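FBP protein (Leishmania major, PDB 5OEZ) probably hydrolyses fructose 1,6-bisphosphate to fructose 6-phosphate and phosphate, a magnesium-dependent step of carbohydrate biosynthesis, as a class 1 homotetrameric enzyme. Local coordinates at residues Gln101-Leu114 with Ile147-Leu160. Numbering follows the deposited sequence.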
loop_
_atom_site.group_PDB
_atom_site.type_symbol
_atom_site.label_atom_id
_atom_site.label_comp_id
_atom_site.label_asym_id
_atom_site.label_seq_id
_atom_site.Cartn_x
_atom_site.Cartn_y
_atom_site.Cartn_z
ATOM N N GLN C 101 31.923 17.269 7.724
ATOM C CA GLN C 101 31.971 18.482 6.910
ATOM C C GLN C 101 30.676 18.704 6.160
ATOM O O GLN C 101 29.917 17.776 5.928
ATOM C CB GLN C 101 33.120 18.411 5.910
ATOM C CG GLN C 101 34.480 18.677 6.530
ATOM C CD GLN C 101 35.599 18.619 5.512
ATOM O OE1 GLN C 101 35.353 18.538 4.303
ATOM N NE2 GLN C 101 36.838 18.670 5.990
ATOM N N MET C 102 30.465 19.950 5.757
ATOM C CA MET C 102 29.404 20.304 4.831
ATOM C C MET C 102 29.767 19.904 3.400
ATOM O O MET C 102 30.947 19.764 3.045
ATOM C CB MET C 102 29.127 21.800 4.905
ATOM C CG MET C 102 28.431 22.220 6.187
ATOM S SD MET C 102 28.298 24.015 6.400
ATOM C CE MET C 102 29.994 24.379 6.831
ATOM N N ILE C 103 28.735 19.717 2.586
ATOM C CA ILE C 103 28.884 19.407 1.158
ATOM C C ILE C 103 28.410 20.600 0.354
ATOM O O ILE C 103 27.349 21.136 0.622
ATOM C CB ILE C 103 28.061 18.167 0.775
ATOM C CG1 ILE C 103 28.653 16.921 1.444
ATOM C CG2 ILE C 103 28.030 17.965 -0.735
ATOM C CD1 ILE C 103 27.661 15.794 1.580
ATOM N N ILE C 104 29.206 21.009 -0.622
ATOM C CA ILE C 104 28.878 22.121 -1.503
ATOM C C ILE C 104 28.318 21.502 -2.778
ATOM O O ILE C 104 28.932 20.596 -3.350
ATOM C CB ILE C 104 30.121 22.997 -1.806
ATOM C CG1 ILE C 104 30.496 23.873 -0.595
ATOM C CG2 ILE C 104 29.850 23.962 -2.948
ATOM C CD1 ILE C 104 30.728 23.162 0.717
ATOM N N ALA C 105 27.151 21.969 -3.210
ATOM C CA ALA C 105 26.579 21.534 -4.482
ATOM C C ALA C 105 27.475 21.974 -5.632
ATOM O O ALA C 105 28.123 23.018 -5.544
ATOM C CB ALA C 105 25.184 22.104 -4.656
ATOM N N GLU C 106 27.509 21.188 -6.707
ATOM C CA GLU C 106 28.303 21.542 -7.910
ATOM C C GLU C 106 27.679 22.718 -8.637
ATOM O O GLU C 106 26.449 22.846 -8.661
ATOM C CB GLU C 106 28.391 20.366 -8.872
ATOM C CG GLU C 106 29.257 19.250 -8.373
ATOM C CD GLU C 106 28.798 17.868 -8.793
ATOM O OE1 GLU C 106 27.853 17.740 -9.611
ATOM O OE2 GLU C 106 29.406 16.901 -8.296
ATOM N N SER C 107 28.531 23.562 -9.218
ATOM C CA SER C 107 28.112 24.870 -9.785
ATOM C C SER C 107 26.910 24.881 -10.741
ATOM O O SER C 107 26.068 25.774 -10.637
ATOM C CB SER C 107 29.290 25.618 -10.397
ATOM O OG SER C 107 29.882 24.886 -11.446
ATOM N N GLY C 108 26.822 23.890 -11.632
ATOM C CA GLY C 108 25.701 23.774 -12.584
ATOM C C GLY C 108 24.300 23.679 -11.984
ATOM O O GLY C 108 23.338 24.145 -12.582
ATOM N N ARG C 109 24.187 23.094 -10.794
ATOM C CA ARG C 109 22.895 22.899 -10.128
ATOM C C ARG C 109 22.916 23.463 -8.698
ATOM O O ARG C 109 22.388 22.846 -7.768
ATOM C CB ARG C 109 22.519 21.404 -10.142
ATOM C CG ARG C 109 23.594 20.482 -9.588
ATOM C CD ARG C 109 23.142 19.037 -9.456
ATOM N NE ARG C 109 24.089 18.274 -8.638
ATOM C CZ ARG C 109 23.927 17.016 -8.219
ATOM N NH1 ARG C 109 22.835 16.318 -8.526
ATOM N NH2 ARG C 109 24.875 16.449 -7.476
ATOM N N ARG C 110 23.504 24.651 -8.542
ATOM C CA ARG C 110 23.678 25.296 -7.228
ATOM C C ARG C 110 22.585 26.342 -6.954
ATOM O O ARG C 110 22.504 27.340 -7.651
ATOM C CB ARG C 110 25.070 25.947 -7.164
ATOM C CG ARG C 110 25.442 26.564 -5.819
ATOM C CD ARG C 110 26.871 27.081 -5.824
ATOM N NE ARG C 110 27.848 25.992 -5.893
ATOM C CZ ARG C 110 29.148 26.126 -6.189
ATOM N NH1 ARG C 110 29.683 27.320 -6.459
ATOM N NH2 ARG C 110 29.924 25.042 -6.228
ATOM N N GLY C 111 21.749 26.099 -5.946
ATOM C CA GLY C 111 20.709 27.052 -5.508
ATOM C C GLY C 111 21.198 27.962 -4.389
ATOM O O GLY C 111 22.400 28.165 -4.239
ATOM N N ASP C 112 20.268 28.492 -3.592
ATOM C CA ASP C 112 20.587 29.529 -2.585
ATOM C C ASP C 112 20.166 29.164 -1.154
ATOM O O ASP C 112 20.213 30.010 -0.257
ATOM C CB ASP C 112 20.043 30.918 -3.033
ATOM C CG ASP C 112 18.592 30.880 -3.507
ATOM O OD1 ASP C 112 17.882 29.863 -3.311
ATOM O OD2 ASP C 112 18.174 31.897 -4.099
ATOM N N TYR C 113 19.806 27.902 -0.920
ATOM C CA TYR C 113 19.464 27.437 0.421
ATOM C C TYR C 113 20.619 26.674 1.070
ATOM O O TYR C 113 21.318 25.903 0.413
ATOM C CB TYR C 113 18.191 26.580 0.395
ATOM C CG TYR C 113 16.956 27.395 0.101
ATOM C CD1 TYR C 113 16.549 28.403 0.968
ATOM C CD2 TYR C 113 16.183 27.153 -1.032
ATOM C CE1 TYR C 113 15.410 29.150 0.720
ATOM C CE2 TYR C 113 15.045 27.904 -1.293
ATOM C CZ TYR C 113 14.663 28.904 -0.416
ATOM O OH TYR C 113 13.535 29.666 -0.661
ATOM N N LEU C 114 20.812 26.915 2.368
ATOM C CA LEU C 114 21.700 26.108 3.210
ATOM C C LEU C 114 20.774 25.229 4.028
ATOM O O LEU C 114 19.888 25.750 4.693
ATOM C CB LEU C 114 22.530 26.985 4.158
ATOM C CG LEU C 114 23.548 27.969 3.550
ATOM C CD1 LEU C 114 22.892 29.264 3.128
ATOM C CD2 LEU C 114 24.658 28.266 4.552
ATOM N N ILE C 147 29.436 30.916 -2.139
ATOM C CA ILE C 147 30.084 29.772 -1.516
ATOM C C ILE C 147 30.588 28.849 -2.616
ATOM O O ILE C 147 29.791 28.170 -3.272
ATOM C CB ILE C 147 29.111 29.033 -0.561
ATOM C CG1 ILE C 147 28.724 29.954 0.603
ATOM C CG2 ILE C 147 29.737 27.756 -0.011
ATOM C CD1 ILE C 147 27.580 29.451 1.440
ATOM N N ASN C 148 31.905 28.857 -2.817
ATOM C CA ASN C 148 32.572 27.971 -3.771
ATOM C C ASN C 148 33.484 26.923 -3.107
ATOM O O ASN C 148 34.180 26.187 -3.800
ATOM C CB ASN C 148 33.384 28.801 -4.762
ATOM C CG ASN C 148 32.524 29.812 -5.506
ATOM O OD1 ASN C 148 31.313 29.615 -5.680
ATOM N ND2 ASN C 148 33.139 30.891 -5.963
ATOM N N SER C 149 33.447 26.826 -1.780
ATOM C CA SER C 149 34.275 25.866 -1.037
ATOM C C SER C 149 33.736 25.632 0.364
ATOM O O SER C 149 32.784 26.295 0.790
ATOM C CB SER C 149 35.716 26.366 -0.941
ATOM O OG SER C 149 35.810 27.464 -0.050
ATOM N N VAL C 150 34.328 24.671 1.066
ATOM C CA VAL C 150 33.938 24.364 2.454
ATOM C C VAL C 150 34.422 25.482 3.404
ATOM O O VAL C 150 33.747 25.796 4.394
ATOM C CB VAL C 150 34.460 22.973 2.919
ATOM C CG1 VAL C 150 34.067 22.687 4.368
ATOM C CG2 VAL C 150 33.921 21.858 2.026
ATOM N N GLU C 151 35.555 26.101 3.068
ATOM C CA GLU C 151 36.071 27.246 3.829
ATOM C C GLU C 151 35.069 28.403 3.803
ATOM O O GLU C 151 34.757 28.966 4.856
ATOM C CB GLU C 151 37.472 27.667 3.345
ATOM C CG GLU C 151 38.602 26.653 3.743
ATOM C CD GLU C 151 38.777 25.506 2.740
ATOM O OE1 GLU C 151 37.879 25.266 1.897
ATOM O OE2 GLU C 151 39.810 24.809 2.793
ATOM N N ASP C 152 34.534 28.725 2.623
ATOM C CA ASP C 152 33.507 29.764 2.496
ATOM C C ASP C 152 32.314 29.426 3.355
ATOM O O ASP C 152 31.843 30.253 4.132
ATOM C CB ASP C 152 33.034 29.926 1.031
ATOM C CG ASP C 152 34.090 30.553 0.114
ATOM O OD1 ASP C 152 35.105 31.091 0.611
ATOM O OD2 ASP C 152 33.888 30.511 -1.123
ATOM N N ALA C 153 31.802 28.207 3.186
ATOM C CA ALA C 153 30.624 27.737 3.931
ATOM C C ALA C 153 30.820 27.836 5.444
ATOM O O ALA C 153 29.891 28.224 6.163
ATOM C CB ALA C 153 30.278 26.313 3.529
ATOM N N ASN C 154 32.023 27.501 5.916
ATOM C CA ASN C 154 32.356 27.609 7.351
ATOM C C ASN C 154 32.301 29.050 7.858
ATOM O O ASN C 154 31.789 29.304 8.941
ATOM C CB ASN C 154 33.740 27.015 7.647
ATOM C CG ASN C 154 33.753 25.494 7.630
ATOM O OD1 ASN C 154 32.722 24.840 7.793
ATOM N ND2 ASN C 154 34.933 24.919 7.399
ATOM N N ALA C 155 32.815 29.990 7.067
ATOM C CA ALA C 155 32.705 31.407 7.395
ATOM C C ALA C 155 31.261 31.894 7.405
ATOM O O ALA C 155 30.877 32.640 8.302
ATOM C CB ALA C 155 33.539 32.247 6.440
ATOM N N VAL C 156 30.453 31.441 6.446
ATOM C CA VAL C 156 29.056 31.880 6.349
ATOM C C VAL C 156 28.229 31.487 7.565
ATOM O O VAL C 156 27.520 32.329 8.122
ATOM C CB VAL C 156 28.383 31.396 5.044
ATOM C CG1 VAL C 156 26.865 31.589 5.069
ATOM C CG2 VAL C 156 28.971 32.141 3.859
ATOM N N ILE C 157 28.305 30.229 7.981
ATOM C CA ILE C 157 27.503 29.769 9.119
ATOM C C ILE C 157 27.828 30.480 10.438
ATOM O O ILE C 157 26.920 30.707 11.250
ATOM C CB ILE C 157 27.594 28.222 9.208
ATOM C CG1 ILE C 157 26.641 27.593 8.215
ATOM C CG2 ILE C 157 27.368 27.695 10.599
ATOM C CD1 ILE C 157 25.193 27.828 8.534
ATOM N N ARG C 158 29.088 30.873 10.629
ATOM C CA ARG C 158 29.479 31.722 11.767
ATOM C C ARG C 158 28.793 33.101 11.815
ATOM O O ARG C 158 28.703 33.704 12.877
ATOM C CB ARG C 158 31.002 31.910 11.820
ATOM C CG ARG C 158 31.738 30.709 12.450
ATOM C CD ARG C 158 33.106 30.581 11.770
ATOM N NE ARG C 158 33.953 29.414 12.048
ATOM C CZ ARG C 158 35.001 29.037 11.302
ATOM N NH1 ARG C 158 35.396 29.717 10.223
ATOM N NH2 ARG C 158 35.680 27.942 11.647
ATOM N N MET C 159 28.340 33.607 10.671
ATOM C CA MET C 159 27.585 34.867 10.612
ATOM C C MET C 159 26.078 34.717 10.895
ATOM O O MET C 159 25.402 35.725 11.087
ATOM C CB MET C 159 27.778 35.532 9.242
ATOM C CG MET C 159 29.218 35.920 8.925
ATOM S SD MET C 159 29.352 37.072 7.532
ATOM C CE MET C 159 28.318 36.263 6.320
ATOM N N LEU C 160 25.560 33.489 10.936
ATOM C CA LEU C 160 24.112 33.251 11.049
ATOM C C LEU C 160 23.640 32.944 12.465
ATOM O O LEU C 160 24.436 32.571 13.331
ATOM C CB LEU C 160 23.702 32.111 10.111
ATOM C CG LEU C 160 23.949 32.378 8.619
ATOM C CD1 LEU C 160 23.691 31.117 7.814
ATOM C CD2 LEU C 160 23.102 33.536 8.098
HETATM O O HOH W 1 32.196 22.013 6.912
#
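Met-102, Leu-114 and Ile-104 press against helix 150-158 and the turn leading into it, a worked example of a helix packed across the outer strands at one end of a β-sheet. Strand 103-104 is the outermost strand within this chain at this end of the eight-stranded sheet, and 113-121 lies two places further in. Met-102 has the largest share of the buried surface; its chain bends at the last torsion (chi3 -75°), bringing the methyl CE to 3.8 Å from Ala-153 CB, while SD approaches Ile-157 CG1 more loosely, at 4.3 Å. Close by, a water accepts from Met-102 N (2.9 Å) and donates to Asn-154 OD1, the one polar link that is clear between the segments. Ile-104 lays CD1 on Val-150 CG2 at 3.7 Å and sets CG1 against Ile-147 CG2, 4.0 Å away, so it bridges the first turn and the residues before it. That turn is capped by Ser-149, whose OG receives Asp-152 N. Deeper in, Leu-114 works through a single methyl: CD2 meets Val-156 CG1 and Ile-157 CD1, each at 4.0 Å. Phe-116 also touches Met-102 and Ile-157. Beside the residues that precede the helix, the Arg-110 guanidinium hydrogen-bonds Ala-105 O side-on through NE and NH2, within its own segment, with Ile-147 O over one face. With no clear direct hydrogen bond across, this contact rests chiefly on apolar burial.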